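Local coordinates for alginate lyase, family PL7 (Zobellia galactanivorans, PDB 3ZPY), which is the catalytic domain of a marine bacterial lyase that probably cuts the uronate chains of alginate by beta-elimination, at residues 74-79 against 121-126; 138-143 against 184-189. All coordinates share one frame; numbering follows the deposited sequence.

Contact 1 (74-79 against 121-126); sequences NPRVEL and FGQIHG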
loop_
_atom_site.group_PDB
_atom_site.type_symbol
_atom_site.label_atom_id
_atom_site.label_comp_id
_atom_site.label_asym_id
_atom_site.label_seq_id
_atom_site.Cartn_x
_atom_site.Cartn_y
_atom_site.Cartn_z
ATOM N N ASN A 74 12.044 -0.767 3.566
ATOM C CA ASN A 74 10.762 -0.951 4.205
ATOM C C ASN A 74 10.018 -2.189 3.670
ATOM O O ASN A 74 9.895 -2.390 2.437
ATOM C CB ASN A 74 9.917 0.321 3.974
ATOM C CG ASN A 74 10.401 1.518 4.790
ATOM O OD1 ASN A 74 10.715 1.407 5.955
ATOM N ND2 ASN A 74 10.453 2.668 4.151
ATOM N N PRO A 75 9.482 -3.013 4.591
ATOM C CA PRO A 75 8.782 -4.239 4.143
ATOM C C PRO A 75 7.279 -3.983 3.830
ATOM O O PRO A 75 6.674 -2.943 4.185
ATOM C CB PRO A 75 8.848 -5.158 5.391
ATOM C CG PRO A 75 8.830 -4.158 6.594
ATOM C CD PRO A 75 9.649 -2.949 6.081
ATOM N N ARG A 76 6.669 -4.959 3.157
ATOM C CA ARG A 76 5.239 -4.792 2.812
ATOM C C ARG A 76 4.574 -6.123 2.746
ATOM O O ARG A 76 5.240 -7.149 2.494
ATOM C CB ARG A 76 5.075 -4.102 1.427
ATOM C CG ARG A 76 5.628 -4.967 0.266
ATOM C CD ARG A 76 5.671 -4.198 -1.044
ATOM N NE ARG A 76 6.889 -3.397 -1.165
ATOM C CZ ARG A 76 6.957 -2.141 -1.633
ATOM N NH1 ARG A 76 5.853 -1.514 -2.087
ATOM N NH2 ARG A 76 8.151 -1.618 -1.821
ATOM N N VAL A 77 3.246 -6.112 2.909
ATOM C CA VAL A 77 2.370 -7.207 2.531
ATOM C C VAL A 77 1.243 -6.485 1.780
ATOM O O VAL A 77 0.617 -5.626 2.339
ATOM C CB VAL A 77 1.848 -7.935 3.747
ATOM C CG1 VAL A 77 0.736 -8.880 3.302
ATOM C CG2 VAL A 77 2.950 -8.640 4.532
ATOM N N GLU A 78 1.096 -6.712 0.491
ATOM C CA GLU A 78 0.362 -5.749 -0.359
ATOM C C GLU A 78 -0.023 -6.409 -1.699
ATOM O O GLU A 78 0.522 -7.391 -2.042
ATOM C CB GLU A 78 1.288 -4.501 -0.502
ATOM C CG GLU A 78 0.843 -3.298 -1.130
ATOM C CD GLU A 78 1.911 -2.266 -1.198
ATOM O OE1 GLU A 78 2.984 -2.454 -1.721
ATOM O OE2 GLU A 78 1.478 -1.179 -1.009
ATOM N N LEU A 79 -0.965 -5.788 -2.402
ATOM C CA LEU A 79 -1.317 -6.211 -3.754
ATOM C C LEU A 79 -0.734 -5.271 -4.778
ATOM O O LEU A 79 -0.686 -4.024 -4.542
ATOM C CB LEU A 79 -2.857 -6.191 -3.876
ATOM C CG LEU A 79 -3.623 -6.915 -2.767
ATOM C CD1 LEU A 79 -5.116 -6.818 -3.079
ATOM C CD2 LEU A 79 -3.190 -8.356 -2.707
ATOM N N PHE A 121 -1.120 2.681 3.034
ATOM C CA PHE A 121 -2.246 1.741 2.778
ATOM C C PHE A 121 -2.782 1.895 1.314
ATOM O O PHE A 121 -3.822 1.297 0.995
ATOM C CB PHE A 121 -3.331 1.861 3.847
ATOM C CG PHE A 121 -3.926 3.252 3.996
ATOM C CD1 PHE A 121 -4.980 3.694 3.208
ATOM C CD2 PHE A 121 -3.513 4.112 5.036
ATOM C CE1 PHE A 121 -5.552 4.937 3.385
ATOM C CE2 PHE A 121 -4.034 5.363 5.187
ATOM C CZ PHE A 121 -5.084 5.802 4.352
ATOM N N GLY A 122 -2.164 2.754 0.458
ATOM C CA GLY A 122 -2.490 2.690 -0.965
ATOM C C GLY A 122 -1.455 3.540 -1.679
ATOM O O GLY A 122 -0.901 4.482 -1.095
ATOM N N GLN A 123 -1.195 3.177 -2.929
ATOM C CA GLN A 123 -0.163 3.832 -3.723
ATOM C C GLN A 123 -0.495 3.870 -5.195
ATOM O O GLN A 123 -1.218 2.992 -5.676
ATOM C CB GLN A 123 1.196 3.123 -3.681
ATOM C CG GLN A 123 1.837 2.763 -2.352
ATOM C CD GLN A 123 2.951 1.737 -2.669
ATOM O OE1 GLN A 123 2.931 0.629 -2.121
ATOM N NE2 GLN A 123 3.815 2.054 -3.568
ATOM N N ILE A 124 0.139 4.860 -5.901
ATOM C CA ILE A 124 0.427 4.699 -7.286
ATOM C C ILE A 124 1.958 4.612 -7.432
ATOM O O ILE A 124 2.689 5.469 -6.905
ATOM C CB ILE A 124 -0.066 5.925 -8.146
ATOM C CG1 ILE A 124 -1.592 6.055 -7.990
ATOM C CG2 ILE A 124 0.324 5.778 -9.646
ATOM C CD1 ILE A 124 -2.139 7.417 -8.403
ATOM N N HIS A 125 2.405 3.582 -8.157
ATOM C CA HIS A 125 3.818 3.436 -8.446
ATOM C C HIS A 125 4.083 3.687 -9.902
ATOM O O HIS A 125 3.355 3.160 -10.764
ATOM C CB HIS A 125 4.315 2.054 -7.948
ATOM C CG HIS A 125 5.816 1.959 -7.937
ATOM N ND1 HIS A 125 6.603 2.454 -6.917
ATOM C CD2 HIS A 125 6.684 1.509 -8.880
ATOM C CE1 HIS A 125 7.894 2.250 -7.208
ATOM N NE2 HIS A 125 7.950 1.680 -8.416
ATOM N N GLY A 126 5.194 4.396 -10.202
ATOM C CA GLY A 126 5.541 4.665 -11.587
ATOM C C GLY A 126 6.863 4.036 -11.979
ATOM O O GLY A 126 7.378 3.176 -11.273
#

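Contact 2 (138-143 against 184-189); sequences DVVRVQ and CKLVYS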
loop_
_atom_site.group_PDB
_atom_site.type_symbol
_atom_site.label_atom_id
_atom_site.label_comp_id
_atom_site.label_asym_id
_atom_site.label_seq_id
_atom_site.Cartn_x
_atom_site.Cartn_y
_atom_site.Cartn_z
ATOM N N ASP A 138 7.667 5.766 -6.516
ATOM C CA ASP A 138 6.288 5.999 -6.049
ATOM C C ASP A 138 5.815 7.374 -6.476
ATOM O O ASP A 138 6.400 8.381 -6.124
ATOM C CB ASP A 138 6.193 5.965 -4.529
ATOM C CG ASP A 138 6.512 4.597 -3.918
ATOM O OD1 ASP A 138 6.472 3.557 -4.604
ATOM O OD2 ASP A 138 6.901 4.563 -2.703
ATOM N N VAL A 139 4.678 7.384 -7.186
ATOM C CA VAL A 139 3.989 8.640 -7.582
ATOM C C VAL A 139 3.311 9.245 -6.356
ATOM O O VAL A 139 3.402 10.435 -6.086
ATOM C CB VAL A 139 2.991 8.378 -8.708
ATOM C CG1 VAL A 139 2.127 9.571 -8.970
ATOM C CG2 VAL A 139 3.700 7.903 -9.977
ATOM N N VAL A 140 2.584 8.383 -5.620
ATOM C CA VAL A 140 1.911 8.856 -4.347
ATOM C C VAL A 140 1.860 7.669 -3.406
ATOM O O VAL A 140 1.658 6.522 -3.857
ATOM C CB VAL A 140 0.504 9.490 -4.626
ATOM C CG1 VAL A 140 -0.533 8.426 -5.075
ATOM C CG2 VAL A 140 -0.012 10.246 -3.387
ATOM N N ARG A 141 2.054 7.979 -2.135
ATOM C CA ARG A 141 1.793 7.073 -1.030
ATOM C C ARG A 141 0.770 7.706 -0.107
ATOM O O ARG A 141 0.983 8.822 0.386
ATOM C CB ARG A 141 3.076 6.828 -0.256
ATOM C CG ARG A 141 4.045 5.917 -1.002
ATOM C CD ARG A 141 5.124 5.357 -0.052
ATOM N NE ARG A 141 5.847 6.387 0.708
ATOM C CZ ARG A 141 6.869 7.078 0.232
ATOM N NH1 ARG A 141 7.278 6.931 -1.021
ATOM N NH2 ARG A 141 7.472 8.001 1.000
ATOM N N VAL A 142 -0.339 6.979 0.173
ATOM C CA VAL A 142 -1.398 7.436 1.069
ATOM C C VAL A 142 -1.131 6.756 2.411
ATOM O O VAL A 142 -1.090 5.527 2.449
ATOM C CB VAL A 142 -2.728 6.997 0.464
ATOM C CG1 VAL A 142 -3.854 7.412 1.412
ATOM C CG2 VAL A 142 -2.963 7.574 -0.933
ATOM N N GLN A 143 -0.915 7.569 3.457
ATOM C CA GLN A 143 -0.371 7.026 4.692
ATOM C C GLN A 143 -1.123 7.610 5.877
ATOM O O GLN A 143 -1.709 8.649 5.799
ATOM C CB GLN A 143 1.108 7.419 4.883
ATOM C CG GLN A 143 1.938 6.964 3.656
ATOM C CD GLN A 143 3.193 7.653 3.483
ATOM O OE1 GLN A 143 4.234 7.028 3.200
ATOM N NE2 GLN A 143 3.107 8.985 3.543
ATOM N N CYS A 184 -12.081 5.161 0.256
ATOM C CA CYS A 184 -11.000 5.931 -0.393
ATOM C C CYS A 184 -11.164 5.812 -1.883
ATOM O O CYS A 184 -11.572 4.754 -2.398
ATOM C CB CYS A 184 -9.630 5.330 -0.030
ATOM S SG CYS A 184 -9.291 5.227 1.723
ATOM N N LYS A 185 -10.872 6.903 -2.603
ATOM C CA LYS A 185 -10.900 6.902 -4.060
ATOM C C LYS A 185 -9.645 7.646 -4.509
ATOM O O LYS A 185 -9.536 8.855 -4.264
ATOM C CB LYS A 185 -12.196 7.547 -4.557
ATOM C CG LYS A 185 -12.326 7.545 -6.090
ATOM C CD LYS A 185 -13.711 7.937 -6.581
ATOM C CE LYS A 185 -14.112 9.333 -6.280
ATOM N NZ LYS A 185 -15.313 9.839 -7.041
ATOM N N LEU A 186 -8.748 6.949 -5.188
ATOM C CA LEU A 186 -7.446 7.513 -5.654
ATOM C C LEU A 186 -7.521 7.560 -7.167
ATOM O O LEU A 186 -7.763 6.535 -7.832
ATOM C CB LEU A 186 -6.370 6.589 -5.148
ATOM C CG LEU A 186 -4.945 7.065 -5.423
ATOM C CD1 LEU A 186 -4.688 8.405 -4.755
ATOM C CD2 LEU A 186 -3.959 5.986 -4.948
ATOM N N VAL A 187 -7.397 8.762 -7.717
ATOM C CA VAL A 187 -7.624 9.003 -9.157
ATOM C C VAL A 187 -6.330 9.589 -9.701
ATOM O O VAL A 187 -5.778 10.509 -9.128
ATOM C CB VAL A 187 -8.791 9.926 -9.405
ATOM C CG1 VAL A 187 -9.021 10.048 -10.917
ATOM C CG2 VAL A 187 -10.125 9.354 -8.773
ATOM N N TYR A 188 -5.959 9.136 -10.889
ATOM C CA TYR A 188 -4.883 9.749 -11.680
ATOM C C TYR A 188 -5.518 10.006 -13.039
ATOM O O TYR A 188 -5.881 9.059 -13.736
ATOM C CB TYR A 188 -3.689 8.738 -11.813
ATOM C CG TYR A 188 -2.341 9.352 -12.167
ATOM C CD1 TYR A 188 -2.149 10.730 -12.459
ATOM C CD2 TYR A 188 -1.213 8.544 -12.113
ATOM C CE1 TYR A 188 -0.851 11.245 -12.802
ATOM C CE2 TYR A 188 0.100 9.038 -12.423
ATOM C CZ TYR A 188 0.257 10.391 -12.720
ATOM O OH TYR A 188 1.580 10.836 -13.034
ATOM N N SER A 189 -5.674 11.307 -13.364
ATOM C CA SER A 189 -6.416 11.709 -14.574
ATOM C C SER A 189 -6.001 13.080 -14.930
ATOM O O SER A 189 -5.851 13.951 -14.053
ATOM C CB SER A 189 -7.954 11.661 -14.307
ATOM O OG SER A 189 -8.649 11.998 -15.516
#

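Contact 1 (74-79 against 121-126)
The carboxylate of Glu78 and the amide of Gln123 meet across two strands whose backbones stay well apart: the closest alpha carbons, those of Glu78 and Phe121, are 8.5 Å from each other. The strand 221-223 pairs with both 76-83 and 117-125, so this contact is made over an intervening strand of one sheet. The polar approach comes first. Glu78 is extended, CG anti to the backbone N (chi1 -173°), and its side chain crosses that of Gln123 at about a right angle, the carboxylate and amide planes 37° apart. As modelled, Glu78 OE2 lies 2.6 Å from Gln123 OE1. Two oxygens at that distance make the amide's orientation doubtful; it was probably built turned over.

The charged interactions are firmer. Arg76 NH1 donates to Glu78 OE1 at 3.0 Å in a salt bridge with an N-H...O angle of 162°. The oxygen sits in the guanidinium plane and receives the bond on its syn side. Lys218 makes a second salt bridge to the same OE1, which is therefore gripped by two cationic groups. With an alanine here, Lys218 and the guanidinium of Arg76 would probably lose their shared carboxylate, the latter becoming freer to turn, and a gap would open beside Gln123.

Among aromatic neighbours, Tyr222 makes a cation-pi contact with Arg76 and also touches Glu78 and Gln123. Arg-Val-Glu-Leu on one strand and Gln-Ile-His on the other match the conserved motifs of PL7 lyases. As in other members of this beta-jelly-roll family, Arg76, Gln123 and His125 of these motifs probably line the substrate groove, with Glu78 behind them holding Arg76.

Contact 2 (138-143 against 184-189)
Leu186 CD1 touches two valines of the facing strand: Val140 CG1 at 4.2 Å, the two side chains reaching toward each other tip to tip, and Val142 CG2 at 4.3 Å. At the other end of the contact, Val139 CG1 approaches Tyr188 CE2 at 4.0 Å, coming obliquely to the ring. The Val140 methyl gets there by standing between its backbone N and carbonyl carbon (chi1 70°), while CG of Leu186 is anti to its own N.

One shell out, Val193 packs on Val139 and Val140, Leu195 on Val142, and Trp101 on Leu186. A classic beta bulge opposite Ile124 turns both Val139 and Val140 toward the other sheet. Arg141 points away, and on that side its NH1 forms a salt bridge with Asp138 OD2 at 2.9 Å, its NE bonds to Gln143 OE1, and Glu165 takes its NH2.

Strand 138-146 belongs to one sheet of the sandwich and 182-189 to the other, with the Val142 and Leu186 alpha carbons 9.0 Å apart. No hydrogen bond crosses between the segments, so what joins the sheets here is buried apolar packing alone, which relies on shape and exclusion of water.

How the contacts relate
The centres of the two contacts lie about 11 Å apart, and the neighbouring antiparallel strands 117-125 and 138-146 connect them. Backbone pairing is direct: Ile124 O is 2.8 Å from Val139 N, probably hydrogen-bonded. On what is probably the groove side, His125 ND1 approaches Asp138 OD1 at 2.6 Å, a probable hydrogen bond that links the polar cluster of contact 1 to the Asp138-Arg141 pair. Strand 117-125 offers Gln123 and His125 to the probable groove in contact 1, while its neighbour 138-146 turns Val139, Val140 and Val142 to the other sheet in contact 2. The sodium ion, bound by Thr35, Ala37 and Ile40, uses no residue of either contact.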